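Local coordinates for hydrazine synthase subunit alpha (Candidatus Kuenenia stuttgartiensis, PDB 5C2V), which forms hydrazine from hydroxylamine and ammonia, the second half-reaction of the hydrazine synthase complex, and carries two c-type hemes, at residues G266-P271 with H552-S557; G429-F434 with T519-D524; Q220-L225 with W545-P550. All coordinates share one frame; numbering follows the deposited sequence.

Interaction 1 of 3, residues G266-P271 with H552-S557. With HEC (heme c), chain B.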
loop_
_atom_site.group_PDB
_atom_site.type_symbol
_atom_site.label_atom_id
_atom_site.label_comp_id
_atom_site.label_asym_id
_atom_site.label_seq_id
_atom_site.Cartn_x
_atom_site.Cartn_y
_atom_site.Cartn_z
ATOM N N GLY D 266 29.127 -14.956 -7.094
ATOM C CA GLY D 266 28.428 -13.687 -6.990
ATOM C C GLY D 266 28.547 -12.835 -8.242
ATOM O O GLY D 266 28.603 -11.606 -8.167
ATOM N N ALA D 267 28.587 -13.493 -9.395
ATOM C CA ALA D 267 28.744 -12.807 -10.673
ATOM C C ALA D 267 27.438 -12.216 -11.202
ATOM O O ALA D 267 27.444 -11.167 -11.845
ATOM C CB ALA D 267 29.337 -13.759 -11.701
ATOM N N TYR D 268 26.322 -12.889 -10.938
ATOM C CA TYR D 268 25.053 -12.508 -11.553
ATOM C C TYR D 268 23.848 -12.641 -10.615
ATOM O O TYR D 268 23.016 -13.529 -10.797
ATOM C CB TYR D 268 24.833 -13.357 -12.811
ATOM C CG TYR D 268 23.758 -12.862 -13.753
ATOM C CD1 TYR D 268 23.963 -11.744 -14.552
ATOM C CD2 TYR D 268 22.549 -13.537 -13.871
ATOM C CE1 TYR D 268 22.986 -11.297 -15.424
ATOM C CE2 TYR D 268 21.567 -13.099 -14.741
ATOM C CZ TYR D 268 21.790 -11.980 -15.514
ATOM O OH TYR D 268 20.814 -11.542 -16.379
ATOM N N PRO D 269 23.752 -11.761 -9.603
ATOM C CA PRO D 269 22.560 -11.774 -8.745
ATOM C C PRO D 269 21.310 -11.269 -9.468
ATOM O O PRO D 269 21.362 -10.245 -10.147
ATOM C CB PRO D 269 22.941 -10.832 -7.598
ATOM C CG PRO D 269 23.992 -9.944 -8.168
ATOM C CD PRO D 269 24.757 -10.786 -9.142
ATOM N N ARG D 270 20.199 -11.984 -9.316
ATOM C CA ARG D 270 18.935 -11.579 -9.922
ATOM C C ARG D 270 17.765 -11.961 -9.017
ATOM O O ARG D 270 17.822 -12.974 -8.319
ATOM C CB ARG D 270 18.774 -12.213 -11.306
ATOM C CG ARG D 270 18.715 -13.729 -11.289
ATOM C CD ARG D 270 18.707 -14.315 -12.691
ATOM N NE ARG D 270 18.450 -15.753 -12.675
ATOM C CZ ARG D 270 17.247 -16.299 -12.817
ATOM N NH1 ARG D 270 16.182 -15.528 -12.993
ATOM N NH2 ARG D 270 17.107 -17.619 -12.788
ATOM N N PRO D 271 16.695 -11.149 -9.026
ATOM C CA PRO D 271 15.531 -11.405 -8.170
ATOM C C PRO D 271 14.684 -12.575 -8.655
ATOM O O PRO D 271 14.625 -12.837 -9.857
ATOM C CB PRO D 271 14.741 -10.099 -8.266
ATOM C CG PRO D 271 15.083 -9.573 -9.615
ATOM C CD PRO D 271 16.533 -9.915 -9.815
ATOM N N HIS D 552 34.797 -8.519 -13.787
ATOM C CA HIS D 552 33.470 -8.857 -14.276
ATOM C C HIS D 552 32.782 -7.645 -14.876
ATOM O O HIS D 552 33.185 -6.504 -14.645
ATOM C CB HIS D 552 32.607 -9.441 -13.158
ATOM C CG HIS D 552 32.865 -10.889 -12.892
ATOM N ND1 HIS D 552 34.091 -11.364 -12.481
ATOM C CD2 HIS D 552 32.054 -11.970 -12.984
ATOM C CE1 HIS D 552 34.025 -12.675 -12.328
ATOM N NE2 HIS D 552 32.799 -13.067 -12.627
ATOM N N GLY D 553 31.740 -7.903 -15.653
ATOM C CA GLY D 553 30.926 -6.833 -16.185
ATOM C C GLY D 553 29.505 -7.316 -16.341
ATOM O O GLY D 553 29.270 -8.508 -16.542
ATOM N N ARG D 554 28.549 -6.397 -16.266
ATOM C CA ARG D 554 27.150 -6.822 -16.249
ATOM C C ARG D 554 26.259 -6.015 -17.180
ATOM O O ARG D 554 26.346 -4.792 -17.240
ATOM C CB ARG D 554 26.587 -6.765 -14.826
ATOM C CG ARG D 554 25.137 -7.222 -14.751
ATOM C CD ARG D 554 24.780 -7.871 -13.428
ATOM N NE ARG D 554 23.503 -8.572 -13.537
ATOM C CZ ARG D 554 22.827 -9.078 -12.512
ATOM N NH1 ARG D 554 23.296 -8.960 -11.279
ATOM N NH2 ARG D 554 21.675 -9.700 -12.723
ATOM N N ILE D 555 25.383 -6.718 -17.887
ATOM C CA ILE D 555 24.512 -6.102 -18.872
ATOM C C ILE D 555 23.068 -6.059 -18.384
ATOM O O ILE D 555 22.637 -6.906 -17.599
ATOM C CB ILE D 555 24.565 -6.859 -20.214
ATOM C CG1 ILE D 555 23.877 -8.220 -20.087
ATOM C CG2 ILE D 555 26.003 -7.043 -20.667
ATOM C CD1 ILE D 555 23.674 -8.920 -21.400
ATOM N N CYS D 556 22.332 -5.048 -18.829
ATOM C CA CYS D 556 20.891 -5.012 -18.605
ATOM C C CYS D 556 20.202 -4.338 -19.784
ATOM O O CYS D 556 20.720 -3.369 -20.339
ATOM C CB CYS D 556 20.556 -4.293 -17.297
ATOM S SG CYS D 556 21.298 -2.659 -17.131
ATOM N N SER D 557 19.041 -4.861 -20.169
ATOM C CA SER D 557 18.299 -4.329 -21.309
ATOM C C SER D 557 17.886 -2.883 -21.088
ATOM O O SER D 557 17.999 -2.047 -21.984
ATOM C CB SER D 557 17.049 -5.168 -21.585
ATOM O OG SER D 557 17.380 -6.485 -21.982
HETATM FE FE HEC B . 17.884 -2.055 -11.811
HETATM C CHA HEC B . 15.885 -2.847 -9.109
HETATM C CHB HEC B . 19.720 -4.897 -11.263
HETATM C CHC HEC B . 20.132 -1.086 -14.246
HETATM C CHD HEC B . 16.194 0.900 -12.230
HETATM N NA HEC B . 17.812 -3.584 -10.447
HETATM C C1A HEC B . 16.912 -3.713 -9.408
HETATM C C2A HEC B . 17.230 -4.923 -8.682
HETATM C C3A HEC B . 18.288 -5.490 -9.270
HETATM C C4A HEC B . 18.677 -4.661 -10.394
HETATM C CMA HEC B . 18.979 -6.801 -8.835
HETATM C CAA HEC B . 16.473 -5.446 -7.442
HETATM C CBA HEC B . 15.484 -6.532 -7.853
HETATM C CGA HEC B . 14.367 -5.954 -8.684
HETATM O O1A HEC B . 14.066 -6.521 -9.766
HETATM O O2A HEC B . 13.776 -4.925 -8.272
HETATM N NB HEC B . 19.699 -2.784 -12.525
HETATM C C1B HEC B . 20.084 -4.098 -12.326
HETATM C C2B HEC B . 20.928 -4.486 -13.437
HETATM C C3B HEC B . 21.051 -3.441 -14.257
HETATM C C4B HEC B . 20.277 -2.345 -13.704
HETATM C CMB HEC B . 21.586 -5.869 -13.632
HETATM C CAB HEC B . 21.867 -3.429 -15.571
HETATM C CBB HEC B . 23.064 -2.462 -15.435
HETATM N NC HEC B . 18.091 -0.420 -13.056
HETATM C C1C HEC B . 19.151 -0.178 -13.911
HETATM C C2C HEC B . 18.983 1.149 -14.468
HETATM C C3C HEC B . 17.964 1.731 -13.831
HETATM C C4C HEC B . 17.338 0.735 -12.981
HETATM C CMC HEC B . 20.011 1.877 -15.361
HETATM C CAC HEC B . 17.468 3.175 -14.066
HETATM C CBC HEC B . 17.695 4.011 -12.787
HETATM N ND HEC B . 16.295 -1.115 -10.817
HETATM C C1D HEC B . 15.751 0.106 -11.199
HETATM C C2D HEC B . 14.636 0.421 -10.338
HETATM C C3D HEC B . 14.537 -0.758 -9.364
HETATM C C4D HEC B . 15.607 -1.653 -9.734
HETATM C CMD HEC B . 13.737 1.676 -10.402
HETATM C CAD HEC B . 13.525 -0.954 -8.216
HETATM C CBD HEC B . 13.771 0.116 -7.159
HETATM C CGD HEC B . 12.772 -0.037 -6.046
HETATM O O1D HEC B . 12.703 0.880 -5.190
HETATM O O2D HEC B . 12.044 -1.064 -6.019
HETATM O O HOH W 1 21.203 -8.489 -15.986
#
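Arg554 reaches from strand 553-556 to the loop ahead of strand 270-273, where Pro269 and Tyr268 receive it. Arg554 NH1 and NH2 both donate to Pro269 O, at 2.6 and 2.7 Å, an end-on grip with the oxygen in the guanidinium plane; NH1 is tilted slightly from the carbonyl plane, whereas NH2 stands well above it. Tyr268 covers one face of the guanidinium in a cation-pi contact, with Arg554 CZ 4.0 Å from the ring centroid and the two planes 40° apart. On the opposite face lies the heme methyl CMB, 3.3 Å from Arg554 NE. The far end of the contact is looser: Ala267 CB touches His552 CD2 at 3.5 Å, oblique to the imidazole, and both residues are partly exposed. His552 ND1 is hydrogen-bonded to Pro550 O. A water enters, donating to Ile555 O and meeting Tyr268 OH, with a weak bond from Arg554 NE. Two residues on, Cys556 SG is joined to heme CAB through a thioether. It is the first cysteine of the CXXCH motif completed by Cys559 and His560; here Tyr564 supplies the axial ligand and His560 binds zinc. Through Arg554 and Cys556 the packed half lines the pentacoordinated heme c pocket.

Interaction 2 of 3, residues G429-F434 with T519-D524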
loop_
_atom_site.group_PDB
_atom_site.type_symbol
_atom_site.label_atom_id
_atom_site.label_comp_id
_atom_site.label_asym_id
_atom_site.label_seq_id
_atom_site.Cartn_x
_atom_site.Cartn_y
_atom_site.Cartn_z
ATOM N N GLY D 429 35.639 -3.265 -12.414
ATOM C CA GLY D 429 34.796 -4.033 -13.315
ATOM C C GLY D 429 33.938 -3.100 -14.150
ATOM O O GLY D 429 34.139 -1.891 -14.119
ATOM N N THR D 430 32.992 -3.648 -14.908
ATOM C CA THR D 430 32.184 -2.822 -15.805
ATOM C C THR D 430 30.681 -3.103 -15.746
ATOM O O THR D 430 30.240 -4.156 -15.279
ATOM C CB THR D 430 32.634 -2.991 -17.273
ATOM O OG1 THR D 430 32.588 -4.377 -17.634
ATOM C CG2 THR D 430 34.049 -2.467 -17.471
ATOM N N TRP D 431 29.887 -2.151 -16.227
ATOM C CA TRP D 431 28.470 -2.428 -16.436
ATOM C C TRP D 431 27.901 -1.600 -17.581
ATOM O O TRP D 431 28.382 -0.502 -17.876
ATOM C CB TRP D 431 27.663 -2.199 -15.149
ATOM C CG TRP D 431 27.553 -0.775 -14.698
ATOM C CD1 TRP D 431 28.335 -0.144 -13.775
ATOM C CD2 TRP D 431 26.584 0.190 -15.128
ATOM N NE1 TRP D 431 27.920 1.155 -13.612
ATOM C CE2 TRP D 431 26.848 1.386 -14.434
ATOM C CE3 TRP D 431 25.523 0.160 -16.039
ATOM C CZ2 TRP D 431 26.091 2.541 -14.620
ATOM C CZ3 TRP D 431 24.773 1.308 -16.224
ATOM C CH2 TRP D 431 25.060 2.481 -15.517
ATOM N N ILE D 432 26.880 -2.152 -18.231
ATOM C CA ILE D 432 26.280 -1.538 -19.404
ATOM C C ILE D 432 24.761 -1.736 -19.455
ATOM O O ILE D 432 24.242 -2.839 -19.230
ATOM C CB ILE D 432 26.918 -2.093 -20.701
ATOM C CG1 ILE D 432 26.167 -1.603 -21.940
ATOM C CG2 ILE D 432 26.971 -3.611 -20.669
ATOM C CD1 ILE D 432 26.776 -2.065 -23.244
ATOM N N CYS D 433 24.060 -0.645 -19.746
ATOM C CA CYS D 433 22.625 -0.670 -19.979
ATOM C C CYS D 433 22.347 -0.283 -21.427
ATOM O O CYS D 433 22.845 0.736 -21.911
ATOM C CB CYS D 433 21.899 0.278 -19.023
ATOM S SG CYS D 433 20.097 0.247 -19.169
ATOM N N PHE D 434 21.555 -1.100 -22.111
ATOM C CA PHE D 434 21.287 -0.895 -23.530
ATOM C C PHE D 434 20.338 0.277 -23.766
ATOM O O PHE D 434 20.526 1.056 -24.698
ATOM C CB PHE D 434 20.722 -2.174 -24.145
ATOM C CG PHE D 434 21.622 -3.366 -23.982
ATOM C CD1 PHE D 434 22.983 -3.260 -24.220
ATOM C CD2 PHE D 434 21.111 -4.588 -23.576
ATOM C CE1 PHE D 434 23.817 -4.352 -24.066
ATOM C CE2 PHE D 434 21.941 -5.684 -23.417
ATOM C CZ PHE D 434 23.294 -5.565 -23.664
ATOM N N THR D 519 30.183 1.711 -18.474
ATOM C CA THR D 519 31.273 2.294 -17.703
ATOM C C THR D 519 32.110 1.273 -16.943
ATOM O O THR D 519 31.679 0.142 -16.693
ATOM C CB THR D 519 30.749 3.329 -16.687
ATOM O OG1 THR D 519 31.828 4.164 -16.251
ATOM C CG2 THR D 519 30.132 2.634 -15.485
ATOM N N SER D 520 33.320 1.700 -16.593
ATOM C CA SER D 520 34.199 0.957 -15.702
ATOM C C SER D 520 34.207 1.644 -14.340
ATOM O O SER D 520 34.189 2.872 -14.259
ATOM C CB SER D 520 35.617 0.877 -16.271
ATOM O OG SER D 520 35.616 0.354 -17.587
ATOM N N GLN D 521 34.237 0.853 -13.274
ATOM C CA GLN D 521 34.133 1.394 -11.926
ATOM C C GLN D 521 34.660 0.420 -10.880
ATOM O O GLN D 521 35.134 -0.665 -11.211
ATOM C CB GLN D 521 32.683 1.742 -11.610
ATOM C CG GLN D 521 31.776 0.527 -11.580
ATOM C CD GLN D 521 30.414 0.834 -11.005
ATOM O OE1 GLN D 521 29.730 1.753 -11.452
ATOM N NE2 GLN D 521 30.016 0.069 -9.998
ATOM N N LEU D 522 34.549 0.814 -9.615
ATOM C CA LEU D 522 34.992 -0.009 -8.495
ATOM C C LEU D 522 34.246 -1.338 -8.436
ATOM O O LEU D 522 33.103 -1.442 -8.882
ATOM C CB LEU D 522 34.807 0.744 -7.176
ATOM C CG LEU D 522 35.638 2.002 -6.935
ATOM C CD1 LEU D 522 34.977 2.875 -5.880
ATOM C CD2 LEU D 522 37.045 1.628 -6.505
ATOM N N SER D 523 34.903 -2.351 -7.884
ATOM C CA SER D 523 34.293 -3.666 -7.732
ATOM C C SER D 523 34.380 -4.115 -6.277
ATOM O O SER D 523 35.134 -3.540 -5.490
ATOM C CB SER D 523 34.967 -4.686 -8.650
ATOM O OG SER D 523 36.304 -4.929 -8.256
ATOM N N ASP D 524 33.592 -5.130 -5.930
ATOM C CA ASP D 524 33.485 -5.628 -4.557
ATOM C C ASP D 524 32.989 -4.551 -3.593
ATOM O O ASP D 524 33.275 -4.600 -2.396
ATOM C CB ASP D 524 34.827 -6.186 -4.072
ATOM C CG ASP D 524 35.200 -7.490 -4.751
ATOM O OD1 ASP D 524 34.283 -8.243 -5.143
ATOM O OD2 ASP D 524 36.410 -7.768 -4.883
#
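The indole of Trp431 carries Thr519 CG2 over one face, near the rim and 3.3 Å from NE1, while the carboxamide of Gln521 meets its edge. That amide is turned almost perpendicular to the ring (88°). Trp431 NE1 donates to Gln521 OE1 at 2.9 Å, with the acceptor close to the indole plane but the donor well above the amide plane; the N-H...O angle of 135° makes the bond distinctly bent. Trp431, Thr519 and Gln521 share one face of the sheet. Tyr527 also meets the indole, and contact with heme c makes Trp431 part of its pocket. Strand 428-433 is the middle one of a mixed three-stranded sheet: it runs antiparallel to 517-522 here and parallel to 553-556, which brings Cys556 to the heme. Gly429 with Gln521 and Trp431 with Thr519 are hydrogen-bonded pairs, giving four backbone bonds of 2.9 Å. Between them, Thr430 and Ser520 form a non-hydrogen-bonded pair with CA atoms 4.3 Å apart. On the other face of the sheet, Thr430 CG2 packs against Ser520 OG at 3.2 Å; the threonine hydroxyl pairs with Trp580 NE1, and the serine hydroxyl with Ser590 OG.

Interaction 3 of 3, residues Q220-L225 with W545-P550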
loop_
_atom_site.group_PDB
_atom_site.type_symbol
_atom_site.label_atom_id
_atom_site.label_comp_id
_atom_site.label_asym_id
_atom_site.label_seq_id
_atom_site.Cartn_x
_atom_site.Cartn_y
_atom_site.Cartn_z
ATOM N N GLN D 220 34.318 -13.190 -0.292
ATOM C CA GLN D 220 32.994 -12.589 -0.138
ATOM C C GLN D 220 32.327 -12.348 -1.489
ATOM O O GLN D 220 32.765 -11.498 -2.264
ATOM C CB GLN D 220 33.097 -11.274 0.636
ATOM C CG GLN D 220 31.761 -10.603 0.906
ATOM C CD GLN D 220 31.909 -9.298 1.659
ATOM O OE1 GLN D 220 33.001 -8.945 2.107
ATOM N NE2 GLN D 220 30.809 -8.569 1.802
ATOM N N ILE D 221 31.269 -13.104 -1.767
ATOM C CA ILE D 221 30.595 -13.026 -3.060
ATOM C C ILE D 221 29.409 -12.052 -3.129
ATOM O O ILE D 221 28.940 -11.733 -4.221
ATOM C CB ILE D 221 30.093 -14.415 -3.489
ATOM C CG1 ILE D 221 29.029 -14.919 -2.509
ATOM C CG2 ILE D 221 31.256 -15.391 -3.572
ATOM C CD1 ILE D 221 28.511 -16.301 -2.829
ATOM N N THR D 222 28.933 -11.576 -1.981
ATOM C CA THR D 222 27.786 -10.659 -1.953
ATOM C C THR D 222 28.073 -9.449 -1.071
ATOM O O THR D 222 28.487 -9.592 0.071
ATOM C CB THR D 222 26.500 -11.348 -1.451
ATOM O OG1 THR D 222 26.683 -11.789 -0.099
ATOM C CG2 THR D 222 26.140 -12.536 -2.333
ATOM N N TYR D 223 27.912 -8.261 -1.641
ATOM C CA TYR D 223 28.257 -7.012 -0.965
ATOM C C TYR D 223 27.104 -6.169 -0.387
ATOM O O TYR D 223 27.327 -5.032 0.030
ATOM C CB TYR D 223 29.134 -6.197 -1.908
ATOM C CG TYR D 223 30.446 -6.924 -2.079
ATOM C CD1 TYR D 223 30.643 -7.811 -3.131
ATOM C CD2 TYR D 223 31.453 -6.798 -1.134
ATOM C CE1 TYR D 223 31.828 -8.508 -3.263
ATOM C CE2 TYR D 223 32.640 -7.488 -1.258
ATOM C CZ TYR D 223 32.823 -8.342 -2.323
ATOM O OH TYR D 223 34.008 -9.031 -2.444
ATOM N N ASN D 224 25.887 -6.713 -0.384
ATOM C CA ASN D 224 24.702 -6.006 0.125
ATOM C C ASN D 224 24.908 -5.371 1.505
ATOM O O ASN D 224 25.476 -5.988 2.407
ATOM C CB ASN D 224 23.510 -6.970 0.191
ATOM C CG ASN D 224 22.184 -6.263 0.450
ATOM O OD1 ASN D 224 22.140 -5.063 0.716
ATOM N ND2 ASN D 224 21.094 -7.022 0.389
ATOM N N LEU D 225 24.441 -4.131 1.652
ATOM C CA LEU D 225 24.581 -3.386 2.903
ATOM C C LEU D 225 23.627 -3.887 3.984
ATOM O O LEU D 225 23.788 -3.565 5.162
ATOM C CB LEU D 225 24.358 -1.891 2.666
ATOM C CG LEU D 225 25.573 -1.118 2.149
ATOM C CD1 LEU D 225 25.247 0.355 1.965
ATOM C CD2 LEU D 225 26.746 -1.289 3.099
ATOM N N TRP D 545 21.060 -2.712 -3.999
ATOM C CA TRP D 545 22.511 -2.721 -3.908
ATOM C C TRP D 545 23.124 -3.696 -4.904
ATOM O O TRP D 545 22.929 -4.909 -4.820
ATOM C CB TRP D 545 22.951 -3.043 -2.481
ATOM C CG TRP D 545 22.527 -1.979 -1.518
ATOM C CD1 TRP D 545 21.577 -2.082 -0.544
ATOM C CD2 TRP D 545 23.015 -0.634 -1.463
ATOM N NE1 TRP D 545 21.457 -0.888 0.127
ATOM C CE2 TRP D 545 22.327 0.018 -0.420
ATOM C CE3 TRP D 545 23.973 0.081 -2.189
ATOM C CZ2 TRP D 545 22.567 1.348 -0.084
ATOM C CZ3 TRP D 545 24.209 1.402 -1.855
ATOM C CH2 TRP D 545 23.508 2.022 -0.813
ATOM N N ALA D 546 23.866 -3.138 -5.854
ATOM C CA ALA D 546 24.510 -3.911 -6.904
ATOM C C ALA D 546 26.001 -4.011 -6.624
ATOM O O ALA D 546 26.582 -3.125 -6.000
ATOM C CB ALA D 546 24.259 -3.281 -8.266
ATOM N N TYR D 547 26.609 -5.107 -7.057
ATOM C CA TYR D 547 28.032 -5.318 -6.836
ATOM C C TYR D 547 28.666 -6.075 -7.994
ATOM O O TYR D 547 28.069 -6.997 -8.551
ATOM C CB TYR D 547 28.259 -6.068 -5.522
ATOM C CG TYR D 547 27.375 -7.284 -5.356
ATOM C CD1 TYR D 547 26.113 -7.175 -4.786
ATOM C CD2 TYR D 547 27.799 -8.536 -5.776
ATOM C CE1 TYR D 547 25.300 -8.281 -4.636
ATOM C CE2 TYR D 547 26.993 -9.648 -5.629
ATOM C CZ TYR D 547 25.745 -9.515 -5.058
ATOM O OH TYR D 547 24.938 -10.620 -4.910
ATOM N N LEU D 548 29.879 -5.676 -8.354
ATOM C CA LEU D 548 30.620 -6.345 -9.412
ATOM C C LEU D 548 31.824 -7.076 -8.839
ATOM O O LEU D 548 32.541 -6.537 -7.998
ATOM C CB LEU D 548 31.075 -5.340 -10.474
ATOM C CG LEU D 548 30.000 -4.611 -11.282
ATOM C CD1 LEU D 548 30.627 -3.507 -12.121
ATOM C CD2 LEU D 548 29.234 -5.586 -12.163
ATOM N N ARG D 549 32.037 -8.308 -9.282
ATOM C CA ARG D 549 33.271 -9.010 -8.960
ATOM C C ARG D 549 34.384 -8.420 -9.822
ATOM O O ARG D 549 34.100 -7.801 -10.847
ATOM C CB ARG D 549 33.125 -10.519 -9.188
ATOM C CG ARG D 549 32.076 -11.199 -8.311
ATOM C CD ARG D 549 32.116 -10.703 -6.868
ATOM N NE ARG D 549 33.446 -10.799 -6.268
ATOM C CZ ARG D 549 33.910 -11.871 -5.635
ATOM N NH1 ARG D 549 33.155 -12.956 -5.517
ATOM N NH2 ARG D 549 35.131 -11.860 -5.122
ATOM N N PRO D 550 35.650 -8.580 -9.397
ATOM C CA PRO D 550 36.783 -8.061 -10.173
ATOM C C PRO D 550 36.772 -8.513 -11.634
ATOM O O PRO D 550 36.492 -9.682 -11.906
ATOM C CB PRO D 550 37.995 -8.634 -9.438
ATOM C CG PRO D 550 37.538 -8.759 -8.030
ATOM C CD PRO D 550 36.084 -9.141 -8.104
#
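Tyr547 packs its whole length against Ile221, Thr222 and Tyr223. At its base, Tyr547 CB lies 3.7 Å from Tyr223 CB and also meets CD1 of that ring. CG and CD1 face the backbone nitrogen of Tyr223, which sits over the centre of the Tyr547 ring. CD2 and CE2 approach Ile221 O, with Tyr547 CE2 3.2 Å from it. CZ faces Thr222 CA, a CH-pi contact 4.2 Å from the ring centroid. At the tip, Tyr547 OH is 3.4 Å from Thr222 CG2 and hydrogen-bonds to Asp262 OD2. The edge of the Tyr223 ring is directed at the Tyr547 face in an offset edge-to-face pair, planes at 63°.

To one side, Leu225 CD1 rests over the six-membered ring of Trp545, 3.7 Å from its centroid, and Asn224 OD1, held by Ser226 N, lies 3.3 Å from Trp545 CD1. To the other, Arg549 bends at chi2 and chi3, and Gln220 O lies over one face of its guanidinium, 3.6 Å from Arg549 CZ. NE and NH2 form salt bridges with Asp524 and Asp219, and NH1 donates to Asp265 O.

The loop 220-225 links two successive sheets, consistent with neighbouring propeller blades, and 545-550 belongs to the middle domain. The two loops share no direct hydrogen bond, which implies joining by aromatic faces and CH groups, while polar tips bond elsewhere: Trp545 NE1 to Glu178, Thr222 OG1 to Leu187 N.

In the fold
Each interaction has one segment in the middle domain, and their centres lie within about 12 Å of one another. Interactions 2 and 3 are buried, whereas interaction 1 is only partly so and has residues of the beta and gamma subunits packed near it. Interactions 1 and 2 share one sheet, where strands 553-556 and 428-433 are neighbours, with Thr430 N bonded to His552 O. Interaction 3 lies on loops instead: Tyr547 touches Pro269 of interaction 1, and Arg549 pairs with Asp524 of interaction 2. The chemistry differs accordingly: a charged grip beside the heme, backbone pairing within the sheet, and mainly aromatic packing between loops.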